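Local structure of alpha-rhamnosidase (Dictyoglomus thermophilum, 6I60) at residues F632-D637 with D662-A667; P727-L732 with A763-F768; V770-G775 with D827-R832. The protein probably hydrolyses terminal non-reducing alpha-L-rhamnose residues from alpha-L-rhamnosides, acting as a multidomain alpha-L-rhamnosidase. All blocks are in the same frame, centred on the assembly; numbering follows the deposited sequence.

Contact 1: residues F632-D637 with D662-A667; sequences FYFYHD and DKIKSA
Beside the meeting of Phe634 and Tyr635 with Ile664, the shortest backbone hydrogen bond within either segment is Asp637 N to Tyr633 O, 2.8 Å; no hydrogen bond spans the two segments themselves. The join is one of antiparallel helices that follow each other in the chain, 626-648 and 651-672, in the six-hairpin glycosidase domain. Their local axes run 158° apart in direction and approach to 9.4 Å, with Tyr635 and Ile664 level with each other.

Ile664 is the central side chain. Its CG1 lies anti to the carbonyl carbon (chi1 -44°) and the chain then extends, which carries CD1 over one face of the Phe634 ring. Ile664 CD1 sits 3.6 Å from the Phe634 ring centroid, 27° off the normal, displaced toward the CD2-CE2 rim: a CH-pi contact in which the two side chains cross at about a right angle. On the other branch, Ile664 CG2 lies 4.0 Å from Tyr635 CB. The Tyr635 ring presents an edge to Ile664 CB, and farther along it runs beside Lys665, with Tyr635 CE1 4.1 Å from Lys665 CB; the lysine's end then leads away.

Leu596 and Lys597 of helix 586-599 also touch Phe634, while Leu730 and Leu732 pack on Tyr635. A bound 2-(2-ethoxyethoxy)ethanol lies about 8 Å from the Phe634 side chain; Tyr656, Glu659 and Leu660 of helix 651-672 line a pocket for this ligand.

With aliphatic and aromatic carbons meeting side chain to side chain, the pairing relies on shape and on burial of Phe634 and Ile664, not on directional polar bonds.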
loop_
_atom_site.group_PDB
_atom_site.type_symbol
_atom_site.label_atom_id
_atom_site.label_comp_id
_atom_site.label_asym_id
_atom_site.label_seq_id
_atom_site.Cartn_x
_atom_site.Cartn_y
_atom_site.Cartn_z
ATOM N N PHE A 632 21.418 -11.421 -9.735
ATOM C CA PHE A 632 20.731 -10.321 -10.404
ATOM C C PHE A 632 20.352 -9.231 -9.410
ATOM O O PHE A 632 20.508 -8.037 -9.695
ATOM C CB PHE A 632 19.493 -10.854 -11.131
ATOM C CG PHE A 632 18.530 -9.785 -11.578
ATOM C CD1 PHE A 632 17.449 -9.428 -10.785
ATOM C CD2 PHE A 632 18.688 -9.160 -12.804
ATOM C CE1 PHE A 632 16.558 -8.454 -11.200
ATOM C CE2 PHE A 632 17.795 -8.188 -13.225
ATOM C CZ PHE A 632 16.731 -7.834 -12.421
ATOM N N TYR A 633 19.862 -9.623 -8.233
ATOM C CA TYR A 633 19.468 -8.648 -7.225
ATOM C C TYR A 633 20.646 -8.159 -6.394
ATOM O O TYR A 633 20.548 -7.094 -5.775
ATOM C CB TYR A 633 18.384 -9.240 -6.321
ATOM C CG TYR A 633 16.992 -9.080 -6.894
ATOM C CD1 TYR A 633 16.358 -7.844 -6.888
ATOM C CD2 TYR A 633 16.320 -10.157 -7.457
ATOM C CE1 TYR A 633 15.090 -7.685 -7.417
ATOM C CE2 TYR A 633 15.048 -10.011 -7.987
ATOM C CZ TYR A 633 14.439 -8.771 -7.964
ATOM O OH TYR A 633 13.176 -8.609 -8.490
ATOM N N PHE A 634 21.753 -8.906 -6.367
ATOM C CA PHE A 634 22.967 -8.390 -5.744
ATOM C C PHE A 634 23.528 -7.225 -6.549
ATOM O O PHE A 634 23.894 -6.186 -5.987
ATOM C CB PHE A 634 24.005 -9.505 -5.610
ATOM C CG PHE A 634 25.249 -9.090 -4.879
ATOM C CD1 PHE A 634 25.183 -8.207 -3.815
ATOM C CD2 PHE A 634 26.487 -9.584 -5.257
ATOM C CE1 PHE A 634 26.326 -7.823 -3.139
ATOM C CE2 PHE A 634 27.636 -9.206 -4.586
ATOM C CZ PHE A 634 27.555 -8.324 -3.526
ATOM N N TYR A 635 23.599 -7.382 -7.872
ATOM C CA TYR A 635 23.986 -6.267 -8.729
ATOM C C TYR A 635 22.955 -5.148 -8.659
ATOM O O TYR A 635 23.310 -3.963 -8.667
ATOM C CB TYR A 635 24.165 -6.758 -10.167
ATOM C CG TYR A 635 24.453 -5.670 -11.178
ATOM C CD1 TYR A 635 25.753 -5.270 -11.442
ATOM C CD2 TYR A 635 23.424 -5.054 -11.877
ATOM C CE1 TYR A 635 26.021 -4.279 -12.368
ATOM C CE2 TYR A 635 23.683 -4.060 -12.803
ATOM C CZ TYR A 635 24.984 -3.681 -13.046
ATOM O OH TYR A 635 25.254 -2.695 -13.965
ATOM N N HIS A 636 21.671 -5.507 -8.580
ATOM C CA HIS A 636 20.618 -4.501 -8.494
ATOM C C HIS A 636 20.748 -3.671 -7.222
ATOM O O HIS A 636 20.633 -2.440 -7.260
ATOM C CB HIS A 636 19.247 -5.178 -8.563
ATOM C CG HIS A 636 18.093 -4.223 -8.555
ATOM N ND1 HIS A 636 17.632 -3.621 -7.404
ATOM C CD2 HIS A 636 17.299 -3.778 -9.557
ATOM C CE1 HIS A 636 16.609 -2.839 -7.699
ATOM N NE2 HIS A 636 16.386 -2.917 -8.998
ATOM N N ASP A 637 20.998 -4.328 -6.085
ATOM C CA ASP A 637 21.074 -3.608 -4.820
ATOM C C ASP A 637 22.298 -2.705 -4.754
ATOM O O ASP A 637 22.241 -1.630 -4.147
ATOM C CB ASP A 637 21.073 -4.595 -3.651
ATOM C CG ASP A 637 19.707 -5.222 -3.418
ATOM O OD1 ASP A 637 19.587 -6.096 -2.532
ATOM O OD2 ASP A 637 18.752 -4.840 -4.126
ATOM N N ASP A 662 30.623 -3.266 -10.958
ATOM C CA ASP A 662 31.391 -3.775 -12.057
ATOM C C ASP A 662 31.956 -5.149 -11.737
ATOM O O ASP A 662 32.079 -5.932 -12.612
ATOM C CB ASP A 662 32.518 -2.834 -12.385
ATOM C CG ASP A 662 32.205 -1.952 -13.532
ATOM O OD1 ASP A 662 31.816 -0.809 -13.320
ATOM O OD2 ASP A 662 32.339 -2.400 -14.667
ATOM N N LYS A 663 32.252 -5.420 -10.498
ATOM C CA LYS A 663 32.768 -6.714 -10.214
ATOM C C LYS A 663 31.708 -7.771 -10.527
ATOM O O LYS A 663 31.981 -8.747 -11.131
ATOM C CB LYS A 663 33.302 -6.766 -8.770
ATOM N N ILE A 664 30.485 -7.538 -10.121
ATOM C CA ILE A 664 29.389 -8.441 -10.301
ATOM C C ILE A 664 29.090 -8.697 -11.757
ATOM O O ILE A 664 29.220 -9.791 -12.214
ATOM C CB ILE A 664 28.237 -7.962 -9.438
ATOM C CG1 ILE A 664 28.801 -7.591 -8.099
ATOM C CG2 ILE A 664 27.266 -9.055 -9.184
ATOM C CD1 ILE A 664 27.809 -7.132 -7.101
ATOM N N LYS A 665 28.641 -7.720 -12.491
ATOM C CA LYS A 665 28.482 -7.914 -13.927
ATOM C C LYS A 665 29.520 -8.884 -14.485
ATOM O O LYS A 665 29.174 -9.915 -15.073
ATOM C CB LYS A 665 28.580 -6.552 -14.620
ATOM C CG LYS A 665 28.565 -6.583 -16.132
ATOM C CD LYS A 665 28.111 -5.238 -16.680
ATOM C CE LYS A 665 28.780 -4.914 -18.008
ATOM N NZ LYS A 665 29.935 -3.982 -17.844
ATOM N N SER A 666 30.807 -8.564 -14.315
ATOM C CA SER A 666 31.857 -9.383 -14.916
ATOM C C SER A 666 31.862 -10.794 -14.340
ATOM O O SER A 666 32.134 -11.763 -15.059
ATOM C CB SER A 666 33.221 -8.721 -14.726
ATOM O OG SER A 666 33.397 -8.278 -13.393
ATOM N N ALA A 667 31.563 -10.931 -13.049
ATOM C CA ALA A 667 31.437 -12.257 -12.456
ATOM C C ALA A 667 30.123 -12.925 -12.840
ATOM O O ALA A 667 30.066 -14.155 -12.958
ATOM C CB ALA A 667 31.562 -12.166 -10.934
#

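Contact 2: residues P727-L732 with A763-F768; sequences PLYLNL and ATRYIF
The last turn of helix 722-729 comes up to helix 761-773 with the CA atoms of Tyr729 and Tyr766 6.6 Å apart. Beyond Tyr729 the backbone leaves the helix, Asn731 takes positive phi, and Leu732 N reaches back to Pro727 O at 2.7 Å.

With CG anti to the backbone N (chi1 -176°), the Tyr729 ring is carried across the gap to offer a face to Tyr766. CD1 of Tyr766 stands over the centre of that face, 3.4 Å from Tyr729 CE2. This is an edge-to-face pair, though a tilted one: the Tyr729 and Tyr766 planes meet at 54° and their centroids are 4.4 Å apart. The Tyr766 hydroxyl bonds to Tyr633 OH.

At the far end of its ring, Tyr729 OH meets a water at 2.9 Å, which weakly accepts from Arg765 NH1 at 3.4 Å. The guanidinium's stronger partners are Glu515, in a salt bridge, and Tyr571. With an alanine in place of Tyr729, the Tyr766 edge would probably lose its facing ring and the water its bond to the phenol oxygen.

Aromatic packing thus makes the direct join, while the polar rim is linked through solvent.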
loop_
_atom_site.group_PDB
_atom_site.type_symbol
_atom_site.label_atom_id
_atom_site.label_comp_id
_atom_site.label_asym_id
_atom_site.label_seq_id
_atom_site.Cartn_x
_atom_site.Cartn_y
_atom_site.Cartn_z
ATOM N N PRO A 727 19.378 -10.561 -17.152
ATOM C CA PRO A 727 20.578 -9.816 -17.566
ATOM C C PRO A 727 20.303 -8.791 -18.653
ATOM O O PRO A 727 21.067 -7.824 -18.775
ATOM C CB PRO A 727 21.529 -10.915 -18.058
ATOM C CG PRO A 727 20.638 -12.021 -18.470
ATOM C CD PRO A 727 19.482 -11.989 -17.513
ATOM N N LEU A 728 19.239 -8.965 -19.442
ATOM C CA LEU A 728 18.870 -7.976 -20.447
ATOM C C LEU A 728 18.165 -6.766 -19.847
ATOM O O LEU A 728 18.160 -5.698 -20.469
ATOM C CB LEU A 728 17.974 -8.612 -21.512
ATOM C CG LEU A 728 18.682 -9.303 -22.678
ATOM C CD1 LEU A 728 17.706 -10.180 -23.446
ATOM C CD2 LEU A 728 19.331 -8.279 -23.596
ATOM N N TYR A 729 17.573 -6.908 -18.660
ATOM C CA TYR A 729 16.922 -5.774 -18.011
ATOM C C TYR A 729 17.955 -4.788 -17.480
ATOM O O TYR A 729 17.962 -3.610 -17.855
ATOM C CB TYR A 729 16.009 -6.265 -16.885
ATOM C CG TYR A 729 15.218 -5.161 -16.221
ATOM C CD1 TYR A 729 14.049 -4.677 -16.794
ATOM C CD2 TYR A 729 15.643 -4.599 -15.023
ATOM C CE1 TYR A 729 13.325 -3.665 -16.195
ATOM C CE2 TYR A 729 14.925 -3.584 -14.415
ATOM C CZ TYR A 729 13.765 -3.122 -15.005
ATOM O OH TYR A 729 13.043 -2.114 -14.407
ATOM N N LEU A 730 18.839 -5.256 -16.599
ATOM C CA LEU A 730 19.914 -4.431 -16.064
ATOM C C LEU A 730 21.070 -4.261 -17.042
ATOM O O LEU A 730 22.065 -3.615 -16.693
ATOM C CB LEU A 730 20.425 -5.028 -14.749
ATOM C CG LEU A 730 19.402 -5.084 -13.609
ATOM C CD1 LEU A 730 20.025 -5.650 -12.341
ATOM C CD2 LEU A 730 18.796 -3.711 -13.345
ATOM N N ASN A 731 20.961 -4.825 -18.245
ATOM C CA ASN A 731 21.953 -4.668 -19.309
ATOM C C ASN A 731 23.329 -5.169 -18.864
ATOM O O ASN A 731 24.333 -4.456 -18.912
ATOM C CB ASN A 731 22.011 -3.214 -19.789
ATOM C CG ASN A 731 20.839 -2.852 -20.684
ATOM O OD1 ASN A 731 20.698 -1.705 -21.109
ATOM N ND2 ASN A 731 19.989 -3.834 -20.974
ATOM N N LEU A 732 23.351 -6.425 -18.424
ATOM C CA LEU A 732 24.591 -7.120 -18.112
ATOM C C LEU A 732 25.163 -7.866 -19.310
ATOM O O LEU A 732 26.276 -8.395 -19.216
ATOM C CB LEU A 732 24.368 -8.108 -16.962
ATOM C CG LEU A 732 23.618 -7.567 -15.747
ATOM C CD1 LEU A 732 23.125 -8.704 -14.863
ATOM C CD2 LEU A 732 24.520 -6.631 -14.970
ATOM N N ALA A 763 10.657 -12.657 -12.864
ATOM C CA ALA A 763 10.928 -12.340 -14.259
ATOM C C ALA A 763 9.714 -11.777 -14.989
ATOM O O ALA A 763 9.887 -11.079 -15.995
ATOM C CB ALA A 763 11.445 -13.579 -14.989
ATOM N N THR A 764 8.496 -12.060 -14.515
ATOM C CA THR A 764 7.319 -11.455 -15.131
ATOM C C THR A 764 7.319 -9.944 -14.955
ATOM O O THR A 764 6.799 -9.219 -15.811
ATOM C CB THR A 764 6.038 -12.052 -14.544
ATOM O OG1 THR A 764 6.145 -13.479 -14.509
ATOM C CG2 THR A 764 4.831 -11.664 -15.384
ATOM N N ARG A 765 7.902 -9.455 -13.859
ATOM C CA ARG A 765 7.986 -8.019 -13.621
ATOM C C ARG A 765 8.919 -7.318 -14.603
ATOM O O ARG A 765 8.778 -6.109 -14.818
ATOM C CB ARG A 765 8.443 -7.766 -12.181
ATOM C CG ARG A 765 8.341 -6.319 -11.722
ATOM C CD ARG A 765 9.712 -5.753 -11.398
ATOM N NE ARG A 765 9.688 -4.305 -11.209
ATOM C CZ ARG A 765 9.827 -3.420 -12.190
ATOM N NH1 ARG A 765 9.995 -3.832 -13.439
ATOM N NH2 ARG A 765 9.796 -2.121 -11.922
ATOM N N TYR A 766 9.857 -8.046 -15.217
ATOM C CA TYR A 766 10.838 -7.441 -16.107
ATOM C C TYR A 766 10.669 -7.815 -17.572
ATOM O O TYR A 766 11.217 -7.117 -18.431
ATOM C CB TYR A 766 12.263 -7.825 -15.676
ATOM C CG TYR A 766 12.599 -7.505 -14.236
ATOM C CD1 TYR A 766 12.771 -6.192 -13.817
ATOM C CD2 TYR A 766 12.755 -8.518 -13.298
ATOM C CE1 TYR A 766 13.084 -5.896 -12.502
ATOM C CE2 TYR A 766 13.068 -8.232 -11.981
ATOM C CZ TYR A 766 13.231 -6.920 -11.588
ATOM O OH TYR A 766 13.542 -6.631 -10.278
ATOM N N ILE A 767 9.933 -8.884 -17.882
ATOM C CA ILE A 767 9.921 -9.401 -19.247
ATOM C C ILE A 767 9.230 -8.428 -20.198
ATOM O O ILE A 767 9.672 -8.239 -21.337
ATOM C CB ILE A 767 9.270 -10.796 -19.290
ATOM C CG1 ILE A 767 9.250 -11.332 -20.723
ATOM C CG2 ILE A 767 7.868 -10.758 -18.705
ATOM C CD1 ILE A 767 9.420 -12.832 -20.815
ATOM N N PHE A 768 8.147 -7.785 -19.752
ATOM C CA PHE A 768 7.420 -6.886 -20.642
ATOM C C PHE A 768 8.239 -5.644 -20.965
ATOM O O PHE A 768 8.214 -5.155 -22.101
ATOM C CB PHE A 768 6.079 -6.499 -20.020
ATOM C CG PHE A 768 5.129 -7.647 -19.875
ATOM C CD1 PHE A 768 4.392 -8.092 -20.956
ATOM C CD2 PHE A 768 4.982 -8.289 -18.658
ATOM C CE1 PHE A 768 3.519 -9.154 -20.827
ATOM C CE2 PHE A 768 4.110 -9.350 -18.522
ATOM C CZ PHE A 768 3.378 -9.783 -19.608
HETATM O O HOH W 1 10.458 -1.016 -15.195
#

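Contact 3: residues V770-G775 with D827-R832; sequences VLTSYG and DAWFYR
Two first torsions set up the bond between Thr772 and Trp829. In Thr772, chi1 of -53° turns OG1 anti to the carbonyl carbon; in Trp829, CG anti to the backbone N (chi1 -173°) sends the indole out from its helix toward that oxygen. The two helices, 761-773 and 826-835, belong to the (alpha/alpha)6 barrel expected of a six-hairpin glycosidase domain.

The link is a single hydrogen bond. Trp829 NE1 donates to Thr772 OG1 at 3.1 Å, with 161° at the hydrogen, and the oxygen lies at the indole edge, close to the ring plane. The same OG1 also bonds to Phe768 O one turn earlier in its own helix. Since that carbonyl can only accept, the threonine hydroxyl gives its proton there and takes the indole N-H, which fixes its rotation and satisfies the one polar atom of the buried tryptophan side chain.

Packing completes the site: the indole meets the Phe768 ring and touches Ala780 and Val784 of helix 777-784. A second tie between the same helices is the salt bridge from Arg832 NH2 to Asp769 OD1.

Just past Thr772, helix 761-773 finishes in a Schellman motif with Gly775, of positive phi, at the C-prime position and Tyr776 N bonded to Leu771 O. Gly775 N makes a weak 3.3 Å bond to Thr772 O, so Thr772 serves the helix end through its carbonyl and the neighbouring helix through OG1.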
loop_
_atom_site.group_PDB
_atom_site.type_symbol
_atom_site.label_atom_id
_atom_site.label_comp_id
_atom_site.label_asym_id
_atom_site.label_seq_id
_atom_site.Cartn_x
_atom_site.Cartn_y
_atom_site.Cartn_z
ATOM N N VAL A 770 11.535 -5.520 -20.980
ATOM C CA VAL A 770 12.700 -5.905 -21.771
ATOM C C VAL A 770 12.350 -5.930 -23.255
ATOM O O VAL A 770 13.071 -5.365 -24.087
ATOM C CB VAL A 770 13.253 -7.262 -21.296
ATOM C CG1 VAL A 770 14.079 -7.914 -22.395
ATOM C CG2 VAL A 770 14.091 -7.087 -20.038
ATOM N N LEU A 771 11.237 -6.579 -23.609
ATOM C CA LEU A 771 10.825 -6.614 -25.011
ATOM C C LEU A 771 10.458 -5.228 -25.524
ATOM O O LEU A 771 10.711 -4.915 -26.693
ATOM C CB LEU A 771 9.647 -7.574 -25.197
ATOM C CG LEU A 771 9.687 -8.899 -24.435
ATOM C CD1 LEU A 771 8.312 -9.551 -24.421
ATOM C CD2 LEU A 771 10.724 -9.838 -25.027
ATOM N N THR A 772 9.872 -4.384 -24.673
ATOM C CA THR A 772 9.504 -3.042 -25.110
ATOM C C THR A 772 10.738 -2.178 -25.341
ATOM O O THR A 772 10.782 -1.392 -26.296
ATOM C CB THR A 772 8.577 -2.393 -24.083
ATOM O OG1 THR A 772 7.474 -3.268 -23.815
ATOM C CG2 THR A 772 8.050 -1.064 -24.606
ATOM N N SER A 773 11.753 -2.315 -24.484
ATOM C CA SER A 773 12.949 -1.491 -24.614
ATOM C C SER A 773 13.729 -1.822 -25.880
ATOM O O SER A 773 14.355 -0.933 -26.470
ATOM C CB SER A 773 13.844 -1.660 -23.387
ATOM O OG SER A 773 13.179 -1.242 -22.209
ATOM N N TYR A 774 13.704 -3.081 -26.312
ATOM C CA TYR A 774 14.453 -3.516 -27.482
ATOM C C TYR A 774 13.608 -3.506 -28.752
ATOM O O TYR A 774 13.953 -4.187 -29.725
ATOM C CB TYR A 774 15.049 -4.902 -27.236
ATOM C CG TYR A 774 16.199 -4.894 -26.250
ATOM C CD1 TYR A 774 15.991 -5.177 -24.907
ATOM C CD2 TYR A 774 17.491 -4.593 -26.661
ATOM C CE1 TYR A 774 17.036 -5.169 -24.003
ATOM C CE2 TYR A 774 18.544 -4.582 -25.763
ATOM C CZ TYR A 774 18.311 -4.872 -24.435
ATOM O OH TYR A 774 19.354 -4.864 -23.536
ATOM N N GLY A 775 12.515 -2.749 -28.763
ATOM C CA GLY A 775 11.736 -2.575 -29.973
ATOM C C GLY A 775 10.843 -3.734 -30.346
ATOM O O GLY A 775 10.542 -3.915 -31.531
ATOM N N ASP A 827 0.286 -4.360 -14.404
ATOM C CA ASP A 827 -0.488 -3.125 -14.442
ATOM C C ASP A 827 0.408 -1.907 -14.610
ATOM O O ASP A 827 -0.019 -0.897 -15.181
ATOM C CB ASP A 827 -1.335 -2.991 -13.180
ATOM C CG ASP A 827 -2.617 -2.227 -13.426
ATOM O OD1 ASP A 827 -3.429 -2.686 -14.258
ATOM O OD2 ASP A 827 -2.807 -1.164 -12.796
ATOM N N ALA A 828 1.648 -1.978 -14.121
ATOM C CA ALA A 828 2.596 -0.898 -14.371
ATOM C C ALA A 828 2.951 -0.803 -15.848
ATOM O O ALA A 828 3.186 0.298 -16.359
ATOM C CB ALA A 828 3.857 -1.097 -13.532
ATOM N N TRP A 829 2.990 -1.939 -16.547
ATOM C CA TRP A 829 3.263 -1.921 -17.979
ATOM C C TRP A 829 2.138 -1.250 -18.755
ATOM O O TRP A 829 2.391 -0.614 -19.785
ATOM C CB TRP A 829 3.490 -3.346 -18.483
ATOM C CG TRP A 829 3.948 -3.425 -19.905
ATOM C CD1 TRP A 829 5.159 -3.041 -20.398
ATOM C CD2 TRP A 829 3.198 -3.923 -21.019
ATOM N NE1 TRP A 829 5.211 -3.266 -21.752
ATOM C CE2 TRP A 829 4.019 -3.808 -22.158
ATOM C CE3 TRP A 829 1.912 -4.453 -21.165
ATOM C CZ2 TRP A 829 3.598 -4.203 -23.425
ATOM C CZ3 TRP A 829 1.496 -4.848 -22.425
ATOM C CH2 TRP A 829 2.336 -4.720 -23.538
ATOM N N PHE A 830 0.896 -1.371 -18.278
ATOM C CA PHE A 830 -0.224 -0.728 -18.958
ATOM C C PHE A 830 -0.104 0.790 -18.905
ATOM O O PHE A 830 -0.456 1.481 -19.869
ATOM C CB PHE A 830 -1.547 -1.175 -18.336
ATOM C CG PHE A 830 -1.802 -2.650 -18.440
ATOM C CD1 PHE A 830 -1.267 -3.391 -19.482
ATOM C CD2 PHE A 830 -2.584 -3.297 -17.497
ATOM C CE1 PHE A 830 -1.506 -4.749 -19.580
ATOM C CE2 PHE A 830 -2.826 -4.654 -17.588
ATOM C CZ PHE A 830 -2.286 -5.381 -18.631
ATOM N N TYR A 831 0.391 1.327 -17.789
ATOM C CA TYR A 831 0.520 2.772 -17.641
ATOM C C TYR A 831 1.693 3.317 -18.449
ATOM O O TYR A 831 1.548 4.301 -19.183
ATOM C CB TYR A 831 0.686 3.135 -16.165
ATOM C CG TYR A 831 -0.594 3.148 -15.361
ATOM C CD1 TYR A 831 -1.058 1.997 -14.741
ATOM C CD2 TYR A 831 -1.329 4.316 -15.207
ATOM C CE1 TYR A 831 -2.224 2.006 -13.997
ATOM C CE2 TYR A 831 -2.496 4.335 -14.465
ATOM C CZ TYR A 831 -2.938 3.177 -13.863
ATOM O OH TYR A 831 -4.096 3.188 -13.125
ATOM N N ARG A 832 2.863 2.683 -18.326
ATOM C CA ARG A 832 4.093 3.255 -18.862
ATOM C C ARG A 832 4.275 2.987 -20.352
ATOM O O ARG A 832 4.947 3.769 -21.034
ATOM C CB ARG A 832 5.301 2.712 -18.094
ATOM C CG ARG A 832 5.213 2.869 -16.582
ATOM C CD ARG A 832 6.442 2.295 -15.880
ATOM N NE ARG A 832 7.131 1.297 -16.694
ATOM C CZ ARG A 832 8.372 1.432 -17.155
ATOM N NH1 ARG A 832 9.071 2.527 -16.884
ATOM N NH2 ARG A 832 8.915 0.471 -17.891
#

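Overall arrangement
All three contacts lie in the six-hairpin glycosidase domain and follow one another along the chain, each closing before the next opens. Contacts 1 and 2 have centres 14 Å apart and meet directly: the loop after helix 722-729 reaches helix 626-648, with Leu730 packed on Phe632. Contacts 2 and 3 have centres 11 Å apart and share helix 761-773, with Tyr729 CA against Val770 CG2. Contacts 1 and 3, with centres 23 Å apart, do not touch. Contact 2 therefore bridges the other two, giving a continuous run of packing from the helix pair 626-648 and 651-672, past the end of helix 722-729, to helix 826-835; the two segments of contact 3 are 52 residues apart in sequence.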